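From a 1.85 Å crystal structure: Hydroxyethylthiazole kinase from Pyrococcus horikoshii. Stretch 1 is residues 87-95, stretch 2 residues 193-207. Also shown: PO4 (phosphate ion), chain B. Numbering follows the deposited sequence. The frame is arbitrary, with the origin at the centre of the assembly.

Stretch 1, residues 87-95: KPIVLDPVG
Stretch 2 (193-207) TGCMVAALTGAFVAV

Strand 89-92 packs against the helix of stretch 2, from Thr 193 on. The two run antiparallel, at 172°, and their axes approach to 8.4 Å. Three CA pairs set the register. Pro 88 CA is 6.7 Å from Val 205 CA. Val 90 CA is 6.1 Å from Gly 202 CA. Asp 92 CA is 6.3 Å from Ala 198 CA. No hydrogen bond crosses the contact, which is mostly apolar and buries 384 Å².

The strand is extended, with phi near -116° and psi from 102° to 133°. Its side chains therefore alternate. Val 90 and Asp 92 point toward the helix; Ile 89 and Leu 91 point away. The helix has phi near -65° and psi near -40°, with bonds such as Thr 201 N to Val 197 O, 2.9 Å.

Val 90 is central. Its chi1, t at 178°, brings both methyls to the helix. Val 90 CG1 lies 3.6 Å from Ala 198 O. Val 90 CG2 lies 3.9 Å from Gly 202 CA and 4.2 Å from Val 205 CG1. Ala 198 and Gly 202 offer little or no side chain here. An ideal CB on Gly 202 would be crowded by Ala 199 O.

Val 205 has chi1 p, 81°. Val 205 CG1 also meets Pro 88 CB at 3.7 Å.

Thr 201 is m. Thr 201 OG1 donates to Val 197 O at 2.8 Å, so the hydroxyl is satisfied within the helix while CG2 meets Val 90.

Asp 92 is t, -169°, with chi2 -34°. This sets Asp 92 OD2 3.5 Å from Ala 198 CB and 3.5 Å from Cys 195 CA. OD2 is hydrogen-bonded elsewhere in the structure.

Val 94, chi1 t, places Val 94 CG2 3.8 Å from Cys 195 SG; Cys 195 is m. Gly 194 N makes a weak 3.0 Å hydrogen bond to PO4 O2; a CB there would clash with that oxygen.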

ATOM      1  N   LYS A  87     -27.572  -2.654   4.863  1.00 15.85           N
ATOM      2  CA  LYS A  87     -26.223  -3.072   5.230  1.00 15.31           C
ATOM      3  C   LYS A  87     -25.627  -1.926   6.056  1.00 14.99           C
ATOM      4  O   LYS A  87     -25.641  -0.774   5.625  1.00 15.35           O
ATOM      5  CB  LYS A  87     -25.372  -3.318   3.978  1.00 17.44           C
ATOM      6  CG  LYS A  87     -25.891  -4.428   3.062  1.00 17.43           C
ATOM      7  CD  LYS A  87     -26.000  -5.760   3.795  1.00 18.11           C
ATOM      8  CE  LYS A  87     -26.590  -6.854   2.906  1.00 18.21           C
ATOM      9  NZ  LYS A  87     -25.667  -7.304   1.834  1.00 16.63           N
ATOM     10  N   PRO A  88     -25.106  -2.223   7.259  1.00 13.56           N
ATOM     11  CA  PRO A  88     -24.532  -1.151   8.076  1.00 13.24           C
ATOM     12  C   PRO A  88     -23.368  -0.421   7.413  1.00 13.30           C
ATOM     13  O   PRO A  88     -22.537  -1.034   6.739  1.00 13.37           O
ATOM     14  CB  PRO A  88     -24.129  -1.873   9.361  1.00 14.79           C
ATOM     15  CG  PRO A  88     -23.816  -3.254   8.890  1.00 15.16           C
ATOM     16  CD  PRO A  88     -24.940  -3.530   7.916  1.00 14.98           C
ATOM     17  N   ILE A  89     -23.325   0.894   7.606  1.00 11.74           N
ATOM     18  CA  ILE A  89     -22.283   1.735   7.027  1.00 10.99           C
ATOM     19  C   ILE A  89     -21.432   2.422   8.090  1.00 11.26           C
ATOM     20  O   ILE A  89     -21.960   2.988   9.046  1.00 11.22           O
ATOM     21  CB  ILE A  89     -22.900   2.841   6.145  1.00 12.49           C
ATOM     22  CG1 ILE A  89     -23.755   2.213   5.044  1.00 14.38           C
ATOM     23  CG2 ILE A  89     -21.797   3.712   5.543  1.00 13.78           C
ATOM     24  CD1 ILE A  89     -24.654   3.197   4.345  1.00 16.82           C
ATOM     25  N   VAL A  90     -20.113   2.364   7.913  1.00 10.35           N
ATOM     26  CA  VAL A  90     -19.173   3.019   8.819  1.00 10.87           C
ATOM     27  C   VAL A  90     -18.467   4.101   8.008  1.00  9.88           C
ATOM     28  O   VAL A  90     -17.912   3.821   6.944  1.00 11.04           O
ATOM     29  CB  VAL A  90     -18.091   2.048   9.349  1.00  9.43           C
ATOM     30  CG1 VAL A  90     -17.121   2.806  10.252  1.00 11.76           C
ATOM     31  CG2 VAL A  90     -18.739   0.898  10.109  1.00 10.84           C
ATOM     32  N   LEU A  91     -18.496   5.335   8.498  1.00  9.33           N
ATOM     33  CA  LEU A  91     -17.839   6.432   7.797  1.00 10.50           C
ATOM     34  C   LEU A  91     -16.683   7.008   8.600  1.00 10.93           C
ATOM     35  O   LEU A  91     -16.842   7.347   9.766  1.00 10.74           O
ATOM     36  CB  LEU A  91     -18.835   7.562   7.504  1.00 10.94           C
ATOM     37  CG  LEU A  91     -18.211   8.866   6.987  1.00 11.96           C
ATOM     38  CD1 LEU A  91     -17.610   8.641   5.596  1.00 11.67           C
ATOM     39  CD2 LEU A  91     -19.268   9.962   6.940  1.00 12.36           C
ATOM     40  N   ASP A  92     -15.517   7.103   7.970  1.00 11.76           N
ATOM     41  CA  ASP A  92     -14.354   7.698   8.614  1.00 12.91           C
ATOM     42  C   ASP A  92     -14.076   8.939   7.773  1.00 12.18           C
ATOM     43  O   ASP A  92     -13.516   8.842   6.678  1.00 12.44           O
ATOM     44  CB  ASP A  92     -13.147   6.762   8.569  1.00 14.29           C
ATOM     45  CG  ASP A  92     -12.018   7.245   9.455  1.00 17.05           C
ATOM     46  OD1 ASP A  92     -11.856   8.480   9.578  1.00 17.28           O
ATOM     47  OD2 ASP A  92     -11.290   6.400  10.018  1.00 17.39           O
ATOM     48  N   PRO A  93     -14.470  10.121   8.275  1.00 12.39           N
ATOM     49  CA  PRO A  93     -14.308  11.423   7.618  1.00 12.73           C
ATOM     50  C   PRO A  93     -12.892  11.974   7.676  1.00 12.94           C
ATOM     51  O   PRO A  93     -12.681  13.105   8.121  1.00 14.29           O
ATOM     52  CB  PRO A  93     -15.289  12.298   8.384  1.00 13.05           C
ATOM     53  CG  PRO A  93     -15.076  11.816   9.793  1.00 13.49           C
ATOM     54  CD  PRO A  93     -15.031  10.294   9.630  1.00 12.88           C
ATOM     55  N   VAL A  94     -11.929  11.182   7.216  1.00 12.28           N
ATOM     56  CA  VAL A  94     -10.529  11.591   7.241  1.00 13.08           C
ATOM     57  C   VAL A  94     -10.289  12.973   6.644  1.00 13.36           C
ATOM     58  O   VAL A  94     -10.537  13.207   5.463  1.00 13.83           O
ATOM     59  CB  VAL A  94      -9.637  10.576   6.490  1.00 13.06           C
ATOM     60  CG1 VAL A  94      -8.174  10.999   6.578  1.00 12.81           C
ATOM     61  CG2 VAL A  94      -9.823   9.183   7.083  1.00 14.70           C
ATOM     62  N   GLY A  95      -9.809  13.893   7.471  1.00 14.55           N
ATOM     63  CA  GLY A  95      -9.521  15.225   6.978  1.00 14.66           C
ATOM     64  C   GLY A  95     -10.669  16.212   6.965  1.00 14.86           C
ATOM     65  O   GLY A  95     -10.493  17.340   6.507  1.00 16.14           O
ATOM     66  N   THR A 193      -4.086   4.524  11.523  1.00 10.58           N
ATOM     67  CA  THR A 193      -4.508   3.652  12.612  1.00 11.39           C
ATOM     68  C   THR A 193      -5.987   3.877  12.925  1.00 12.22           C
ATOM     69  O   THR A 193      -6.711   2.937  13.255  1.00 12.28           O
ATOM     70  CB  THR A 193      -3.650   3.865  13.874  1.00 12.80           C
ATOM     71  OG1 THR A 193      -3.540   5.263  14.155  1.00 12.43           O
ATOM     72  CG2 THR A 193      -2.255   3.273  13.664  1.00 10.59           C
ATOM     73  N   GLY A 194      -6.441   5.120  12.815  1.00 13.50           N
ATOM     74  CA  GLY A 194      -7.846   5.394  13.055  1.00 14.26           C
ATOM     75  C   GLY A 194      -8.649   4.719  11.955  1.00 14.79           C
ATOM     76  O   GLY A 194      -9.774   4.260  12.171  1.00 13.24           O
ATOM     77  N   CYS A 195      -8.057   4.650  10.765  1.00 13.67           N
ATOM     78  CA  CYS A 195      -8.709   4.025   9.622  1.00 13.43           C
ATOM     79  C   CYS A 195      -8.801   2.518   9.853  1.00 11.87           C
ATOM     80  O   CYS A 195      -9.742   1.869   9.399  1.00 10.04           O
ATOM     81  CB  CYS A 195      -7.935   4.328   8.337  1.00 15.01           C
ATOM     82  SG  CYS A 195      -7.843   6.110   7.948  1.00 23.74           S
ATOM     83  N   MET A 196      -7.817   1.965  10.557  1.00 11.35           N
ATOM     84  CA  MET A 196      -7.838   0.541  10.870  1.00 11.60           C
ATOM     85  C   MET A 196      -9.031   0.295  11.785  1.00 11.32           C
ATOM     86  O   MET A 196      -9.756  -0.686  11.631  1.00 11.16           O
ATOM     87  CB  MET A 196      -6.559   0.117  11.595  1.00 12.91           C
ATOM     88  CG  MET A 196      -5.306   0.130  10.738  1.00 15.11           C
ATOM     89  SD  MET A 196      -3.865  -0.345  11.725  1.00 18.81           S
ATOM     90  CE  MET A 196      -2.671  -0.673  10.442  1.00 19.93           C
ATOM     91  N   VAL A 197      -9.229   1.195  12.744  1.00 11.28           N
ATOM     92  CA  VAL A 197     -10.342   1.067  13.680  1.00 12.26           C
ATOM     93  C   VAL A 197     -11.684   1.144  12.953  1.00 11.13           C
ATOM     94  O   VAL A 197     -12.616   0.417  13.287  1.00 10.60           O
ATOM     95  CB  VAL A 197     -10.284   2.158  14.775  1.00 12.95           C
ATOM     96  CG1 VAL A 197     -11.529   2.092  15.644  1.00 15.38           C
ATOM     97  CG2 VAL A 197      -9.046   1.957  15.633  1.00 14.76           C
ATOM     98  N   ALA A 198     -11.781   2.023  11.960  1.00 10.41           N
ATOM     99  CA  ALA A 198     -13.022   2.150  11.197  1.00 10.58           C
ATOM    100  C   ALA A 198     -13.298   0.848  10.453  1.00 11.28           C
ATOM    101  O   ALA A 198     -14.435   0.373  10.409  1.00 10.05           O
ATOM    102  CB  ALA A 198     -12.921   3.309  10.209  1.00 10.90           C
ATOM    103  N   ALA A 199     -12.252   0.263   9.871  1.00 10.74           N
ATOM    104  CA  ALA A 199     -12.398  -0.993   9.137  1.00 10.70           C
ATOM    105  C   ALA A 199     -12.820  -2.125  10.073  1.00 11.26           C
ATOM    106  O   ALA A 199     -13.691  -2.929   9.734  1.00 11.63           O
ATOM    107  CB  ALA A 199     -11.087  -1.352   8.433  1.00  9.27           C
ATOM    108  N   LEU A 200     -12.204  -2.189  11.251  1.00 10.45           N
ATOM    109  CA  LEU A 200     -12.538  -3.228  12.224  1.00 10.73           C
ATOM    110  C   LEU A 200     -13.971  -3.045  12.712  1.00 10.49           C
ATOM    111  O   LEU A 200     -14.684  -4.021  12.953  1.00 10.80           O
ATOM    112  CB  LEU A 200     -11.577  -3.174  13.416  1.00 10.40           C
ATOM    113  CG  LEU A 200     -10.105  -3.465  13.104  1.00 11.04           C
ATOM    114  CD1 LEU A 200      -9.272  -3.249  14.352  1.00 13.00           C
ATOM    115  CD2 LEU A 200      -9.954  -4.888  12.593  1.00 11.79           C
ATOM    116  N   THR A 201     -14.381  -1.791  12.868  1.00 10.85           N
ATOM    117  CA  THR A 201     -15.736  -1.485  13.307  1.00 11.47           C
ATOM    118  C   THR A 201     -16.715  -2.072  12.293  1.00 11.83           C
ATOM    119  O   THR A 201     -17.803  -2.523  12.652  1.00 12.85           O
ATOM    120  CB  THR A 201     -15.955   0.036  13.419  1.00 12.40           C
ATOM    121  OG1 THR A 201     -15.118   0.559  14.457  1.00 12.92           O
ATOM    122  CG2 THR A 201     -17.412   0.350  13.743  1.00 11.88           C
ATOM    123  N   GLY A 202     -16.319  -2.066  11.024  1.00 10.83           N
ATOM    124  CA  GLY A 202     -17.171  -2.626   9.989  1.00 10.75           C
ATOM    125  C   GLY A 202     -17.451  -4.094  10.259  1.00 11.32           C
ATOM    126  O   GLY A 202     -18.561  -4.579  10.023  1.00 12.24           O
ATOM    127  N   ALA A 203     -16.443  -4.810  10.752  1.00 11.07           N
ATOM    128  CA  ALA A 203     -16.606  -6.225  11.065  1.00 10.07           C
ATOM    129  C   ALA A 203     -17.518  -6.405  12.280  1.00 11.25           C
ATOM    130  O   ALA A 203     -18.408  -7.254  12.277  1.00 10.51           O
ATOM    131  CB  ALA A 203     -15.246  -6.869  11.330  1.00 11.41           C
ATOM    132  N   PHE A 204     -17.302  -5.599  13.315  1.00 10.85           N
ATOM    133  CA  PHE A 204     -18.114  -5.694  14.522  1.00 10.22           C
ATOM    134  C   PHE A 204     -19.568  -5.297  14.298  1.00 11.91           C
ATOM    135  O   PHE A 204     -20.475  -5.928  14.836  1.00 12.11           O
ATOM    136  CB  PHE A 204     -17.518  -4.824  15.632  1.00 11.37           C
ATOM    137  CG  PHE A 204     -16.339  -5.447  16.322  1.00 11.97           C
ATOM    138  CD1 PHE A 204     -16.525  -6.445  17.275  1.00 12.19           C
ATOM    139  CD2 PHE A 204     -15.043  -5.043  16.016  1.00 11.10           C
ATOM    140  CE1 PHE A 204     -15.434  -7.038  17.914  1.00 13.25           C
ATOM    141  CE2 PHE A 204     -13.942  -5.628  16.646  1.00 12.61           C
ATOM    142  CZ  PHE A 204     -14.139  -6.626  17.600  1.00 12.59           C
ATOM    143  N   VAL A 205     -19.796  -4.262  13.497  1.00 12.25           N
ATOM    144  CA  VAL A 205     -21.161  -3.803  13.262  1.00 14.37           C
ATOM    145  C   VAL A 205     -21.970  -4.804  12.434  1.00 15.91           C
ATOM    146  O   VAL A 205     -23.199  -4.744  12.393  1.00 14.44           O
ATOM    147  CB  VAL A 205     -21.173  -2.396  12.595  1.00 16.23           C
ATOM    148  CG1 VAL A 205     -20.950  -2.502  11.097  1.00 15.33           C
ATOM    149  CG2 VAL A 205     -22.477  -1.690  12.917  1.00 18.12           C
ATOM    150  N   ALA A 206     -21.279  -5.739  11.791  1.00 14.83           N
ATOM    151  CA  ALA A 206     -21.955  -6.758  11.002  1.00 17.69           C
ATOM    152  C   ALA A 206     -22.565  -7.813  11.928  1.00 18.01           C
ATOM    153  O   ALA A 206     -23.483  -8.534  11.535  1.00 19.24           O
ATOM    154  CB  ALA A 206     -20.968  -7.418  10.038  1.00 17.23           C
ATOM    155  N   VAL A 207     -22.067  -7.895  13.160  1.00 17.71           N
ATOM    156  CA  VAL A 207     -22.564  -8.893  14.104  1.00 19.03           C
ATOM    157  C   VAL A 207     -23.176  -8.368  15.408  1.00 19.13           C
ATOM    158  O   VAL A 207     -23.663  -9.152  16.220  1.00 18.34           O
ATOM    159  CB  VAL A 207     -21.450  -9.907  14.468  1.00 20.58           C
ATOM    160  CG1 VAL A 207     -20.967 -10.621  13.213  1.00 21.82           C
ATOM    161  CG2 VAL A 207     -20.294  -9.195  15.156  1.00 18.64           C
TER
HETATM  162  P   PO4 B 300      -6.367   9.137  14.124  1.00 45.52           P
HETATM  163  O1  PO4 B 300      -7.633   9.856  13.903  1.00 45.08           O
HETATM  164  O2  PO4 B 300      -6.163   8.067  12.923  1.00 44.88           O
HETATM  165  O3  PO4 B 300      -6.524   8.179  15.399  1.00 45.15           O
HETATM  166  O4  PO4 B 300      -5.108   9.914  14.266  1.00 46.17           O